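Local structure of antitoxin VapB (Salmonella enterica subsp. enterica serovar Typhimurium str. LT2, 6IFM) at residues Phe22-Ile32 / Ile39-Trp47. The protein neutralizes its cognate toxin VapC as the antitoxin of a type II toxin-antitoxin pair and binds DNA in complex with it. Residues are numbered along the deposited sequence; the frame is centred on the assembly and turned at random.
Sequences FPEDVKHVEII and IITPVGESW
Glu-30 reaches across from its strand into the type II turn Pro-42 to Glu-45, laying its carboxylate against the turn backbone. Its CG stands beside the backbone N (chi1 -60°) and the chain bends at the next torsion, which carries OE1 over the turn. There OE1 accepts two weak hydrogen bonds, from Gly-44 N and from Ser-46 OG, each at 3.2 Å. Val-43 crosses this side chain at about a right angle, its CG1 3.8 Å from Glu-30 CG. Ile-32 CD1 lies 3.9 Å from the same Ser-46 OG.

On the sheet face carrying Ile-31 and Ile-40, away from Glu-30 and Ile-32, the contact is apolar. Ile-31 and Ile-40 lie side by side and point the same way, Ile-31 CD1 being 3.6 Å from Ile-40 CG1. Ile-40 CG2 stands anti to the backbone N, where Phe-22 CE2 meets it at 3.7 Å. The Phe-22 ring has Ile-40 O at its edge, in plane, and crosses Pro-42 at about a right angle. Val-26 CG1 closes on Pro-42 CB at 3.6 Å, so the loop before the hairpin folds back onto Pro-42.

Backbone bonds join strands 29-32 and 39-42 as an antiparallel hairpin; Ile-39 N to Ile-32 O, at 2.7 Å, is nearly straight (175°). The second VapB subunit continues this sheet, consistent with the intertwined SpoVT-AbrB dimer; its Arg-38 makes a cation-pi contact with Phe-22, while its Ser-37 bonds Thr-41 OG1. Beyond the hairpin, Ser-46 and Trp-47 meet a chain of another protein.

Chemically, Phe-22 and Val-26 meet Ile-40 and Pro-42 through apolar contact, the second subunit adding polar ties, whereas Glu-30 OE1 is gripped loosely by two weak donors, one in the turn and one just past it, which may temper its charge.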
loop_
_atom_site.group_PDB
_atom_site.type_symbol
_atom_site.label_atom_id
_atom_site.label_comp_id
_atom_site.label_asym_id
_atom_site.label_seq_id
_atom_site.Cartn_x
_atom_site.Cartn_y
_atom_site.Cartn_z
ATOM N N PHE E 22 -4.010 -11.339 36.547
ATOM C CA PHE E 22 -5.415 -11.563 36.254
ATOM C C PHE E 22 -6.051 -12.495 37.285
ATOM O O PHE E 22 -5.449 -13.514 37.656
ATOM C CB PHE E 22 -5.576 -12.153 34.853
ATOM C CG PHE E 22 -5.895 -11.137 33.805
ATOM C CD1 PHE E 22 -7.112 -10.461 33.822
ATOM C CD2 PHE E 22 -4.976 -10.848 32.796
ATOM C CE1 PHE E 22 -7.407 -9.522 32.842
ATOM C CE2 PHE E 22 -5.260 -9.904 31.815
ATOM C CZ PHE E 22 -6.478 -9.239 31.834
ATOM N N PRO E 23 -7.259 -12.145 37.725
ATOM C CA PRO E 23 -7.937 -12.912 38.778
ATOM C C PRO E 23 -8.163 -14.360 38.374
ATOM O O PRO E 23 -7.919 -14.788 37.242
ATOM C CB PRO E 23 -9.276 -12.178 38.961
ATOM C CG PRO E 23 -9.045 -10.807 38.418
ATOM C CD PRO E 23 -8.047 -10.975 37.304
ATOM N N GLU E 24 -8.660 -15.123 39.350
ATOM C CA GLU E 24 -8.838 -16.563 39.192
ATOM C C GLU E 24 -10.047 -16.924 38.341
ATOM O O GLU E 24 -10.102 -18.039 37.805
ATOM C CB GLU E 24 -8.955 -17.232 40.564
ATOM C CG GLU E 24 -7.763 -16.987 41.470
ATOM C CD GLU E 24 -7.961 -15.800 42.380
ATOM O OE1 GLU E 24 -7.082 -14.916 42.400
ATOM O OE2 GLU E 24 -8.996 -15.746 43.070
ATOM N N ASP E 25 -11.011 -16.018 38.201
ATOM C CA ASP E 25 -12.096 -16.226 37.254
ATOM C C ASP E 25 -11.705 -15.831 35.831
ATOM O O ASP E 25 -12.579 -15.745 34.967
ATOM C CB ASP E 25 -13.348 -15.455 37.691
ATOM C CG ASP E 25 -13.177 -13.945 37.587
ATOM O OD1 ASP E 25 -12.117 -13.425 38.006
ATOM O OD2 ASP E 25 -14.110 -13.281 37.086
ATOM N N VAL E 26 -10.418 -15.593 35.586
ATOM C CA VAL E 26 -9.876 -15.229 34.283
ATOM C C VAL E 26 -8.714 -16.179 34.004
ATOM O O VAL E 26 -7.693 -16.132 34.706
ATOM C CB VAL E 26 -9.407 -13.767 34.249
ATOM C CG1 VAL E 26 -9.005 -13.349 32.839
ATOM C CG2 VAL E 26 -10.485 -12.830 34.788
ATOM N N LYS E 27 -8.851 -17.040 32.987
ATOM C CA LYS E 27 -7.884 -18.123 32.774
ATOM C C LYS E 27 -7.332 -18.235 31.356
ATOM O O LYS E 27 -6.304 -18.905 31.176
ATOM C CB LYS E 27 -8.500 -19.470 33.175
ATOM C CG LYS E 27 -8.555 -19.679 34.678
ATOM C CD LYS E 27 -7.202 -19.391 35.325
ATOM C CE LYS E 27 -7.230 -19.576 36.837
ATOM N NZ LYS E 27 -6.031 -18.948 37.461
ATOM N N HIS E 28 -8.007 -17.675 30.349
ATOM C CA HIS E 28 -7.376 -17.251 29.100
ATOM C C HIS E 28 -8.293 -16.216 28.466
ATOM O O HIS E 28 -9.463 -16.087 28.844
ATOM C CB HIS E 28 -7.049 -18.412 28.148
ATOM C CG HIS E 28 -8.238 -19.166 27.630
ATOM N ND1 HIS E 28 -9.417 -19.310 28.336
ATOM C CD2 HIS E 28 -8.410 -19.846 26.471
ATOM C CE1 HIS E 28 -10.266 -20.034 27.627
ATOM N NE2 HIS E 28 -9.679 -20.371 26.491
ATOM N N VAL E 29 -7.738 -15.462 27.510
ATOM C CA VAL E 29 -8.121 -14.071 27.282
ATOM C C VAL E 29 -8.178 -13.740 25.791
ATOM O O VAL E 29 -7.813 -14.542 24.935
ATOM C CB VAL E 29 -7.133 -13.125 27.987
ATOM C CG1 VAL E 29 -7.189 -13.295 29.500
ATOM C CG2 VAL E 29 -5.726 -13.389 27.459
ATOM N N GLU E 30 -8.632 -12.521 25.498
ATOM C CA GLU E 30 -8.586 -11.900 24.181
ATOM C C GLU E 30 -7.534 -10.791 24.158
ATOM O O GLU E 30 -7.060 -10.332 25.200
ATOM C CB GLU E 30 -9.965 -11.344 23.787
ATOM C CG GLU E 30 -11.080 -12.395 23.710
ATOM C CD GLU E 30 -12.454 -11.849 24.098
ATOM O OE1 GLU E 30 -12.558 -11.204 25.163
ATOM O OE2 GLU E 30 -13.438 -12.074 23.351
ATOM N N ILE E 31 -7.181 -10.341 22.950
ATOM C CA ILE E 31 -6.149 -9.315 22.769
ATOM C C ILE E 31 -6.383 -8.588 21.445
ATOM O O ILE E 31 -6.716 -9.204 20.434
ATOM C CB ILE E 31 -4.740 -9.945 22.846
ATOM C CG1 ILE E 31 -3.654 -8.869 22.788
ATOM C CG2 ILE E 31 -4.560 -10.938 21.740
ATOM C CD1 ILE E 31 -2.317 -9.332 23.349
ATOM N N ILE E 32 -6.210 -7.264 21.464
ATOM C CA ILE E 32 -6.561 -6.393 20.335
ATOM C C ILE E 32 -5.575 -5.242 20.270
ATOM O O ILE E 32 -5.263 -4.622 21.289
ATOM C CB ILE E 32 -7.984 -5.796 20.444
ATOM C CG1 ILE E 32 -9.030 -6.836 20.856
ATOM C CG2 ILE E 32 -8.361 -5.110 19.148
ATOM C CD1 ILE E 32 -9.219 -6.914 22.321
ATOM N N ILE E 39 -4.506 -4.011 23.773
ATOM C CA ILE E 39 -5.432 -4.148 24.889
ATOM C C ILE E 39 -5.658 -5.628 25.132
ATOM O O ILE E 39 -5.837 -6.393 24.179
ATOM C CB ILE E 39 -6.770 -3.443 24.604
ATOM C CG1 ILE E 39 -6.610 -1.938 24.647
ATOM C CG2 ILE E 39 -7.836 -3.878 25.602
ATOM C CD1 ILE E 39 -7.495 -1.296 23.682
ATOM N N ILE E 40 -5.656 -6.033 26.403
ATOM C CA ILE E 40 -5.897 -7.424 26.791
ATOM C C ILE E 40 -7.111 -7.489 27.693
ATOM O O ILE E 40 -7.072 -7.012 28.832
ATOM C CB ILE E 40 -4.695 -8.043 27.501
ATOM C CG1 ILE E 40 -3.559 -8.174 26.497
ATOM C CG2 ILE E 40 -5.079 -9.387 28.113
ATOM C CD1 ILE E 40 -2.361 -8.827 27.054
ATOM N N THR E 41 -8.142 -8.165 27.217
ATOM C CA THR E 41 -9.449 -8.339 27.796
ATOM C C THR E 41 -9.727 -9.808 28.081
ATOM O O THR E 41 -9.210 -10.689 27.383
ATOM C CB THR E 41 -10.507 -7.805 26.836
ATOM O OG1 THR E 41 -10.247 -6.426 26.570
ATOM C CG2 THR E 41 -11.818 -7.915 27.469
ATOM N N PRO E 42 -10.471 -10.108 29.140
ATOM C CA PRO E 42 -10.986 -11.472 29.305
ATOM C C PRO E 42 -12.169 -11.710 28.363
ATOM O O PRO E 42 -12.746 -10.772 27.807
ATOM C CB PRO E 42 -11.371 -11.539 30.786
ATOM C CG PRO E 42 -11.423 -10.085 31.272
ATOM C CD PRO E 42 -10.506 -9.315 30.384
ATOM N N VAL E 43 -12.482 -12.990 28.120
ATOM C CA VAL E 43 -13.408 -13.313 27.033
ATOM C C VAL E 43 -14.800 -12.777 27.327
ATOM O O VAL E 43 -15.326 -12.914 28.443
ATOM C CB VAL E 43 -13.469 -14.824 26.751
ATOM C CG1 VAL E 43 -12.302 -15.249 25.884
ATOM C CG2 VAL E 43 -13.561 -15.631 28.055
ATOM N N GLY E 44 -15.413 -12.177 26.300
ATOM C CA GLY E 44 -16.752 -11.628 26.389
ATOM C C GLY E 44 -16.796 -10.136 26.615
ATOM O O GLY E 44 -17.879 -9.544 26.522
ATOM N N GLU E 45 -15.635 -9.507 26.872
ATOM C CA GLU E 45 -15.551 -8.126 27.342
ATOM C C GLU E 45 -14.676 -7.194 26.495
ATOM O O GLU E 45 -14.196 -6.178 27.005
ATOM C CB GLU E 45 -15.108 -8.105 28.802
ATOM C CG GLU E 45 -16.028 -8.924 29.686
ATOM C CD GLU E 45 -15.357 -9.550 30.879
ATOM O OE1 GLU E 45 -15.741 -9.162 32.003
ATOM O OE2 GLU E 45 -14.457 -10.418 30.722
ATOM N N SER E 46 -14.440 -7.488 25.218
ATOM C CA SER E 46 -13.498 -6.641 24.488
ATOM C C SER E 46 -14.034 -5.223 24.294
ATOM O O SER E 46 -13.254 -4.271 24.240
ATOM C CB SER E 46 -13.143 -7.274 23.147
ATOM O OG SER E 46 -12.620 -8.586 23.350
ATOM N N TRP E 47 -15.352 -5.054 24.220
ATOM C CA TRP E 47 -15.924 -3.735 23.984
ATOM C C TRP E 47 -16.019 -2.887 25.245
ATOM O O TRP E 47 -16.273 -1.682 25.143
ATOM C CB TRP E 47 -17.317 -3.884 23.373
ATOM C CG TRP E 47 -17.287 -4.256 21.940
ATOM C CD1 TRP E 47 -17.386 -5.504 21.422
ATOM C CD2 TRP E 47 -17.172 -3.365 20.828
ATOM N NE1 TRP E 47 -17.317 -5.459 20.054
ATOM C CE2 TRP E 47 -17.188 -4.153 19.663
ATOM C CE3 TRP E 47 -17.030 -1.981 20.701
ATOM C CZ2 TRP E 47 -17.078 -3.599 18.380
ATOM C CZ3 TRP E 47 -16.904 -1.435 19.415
ATOM C CH2 TRP E 47 -16.944 -2.243 18.280
#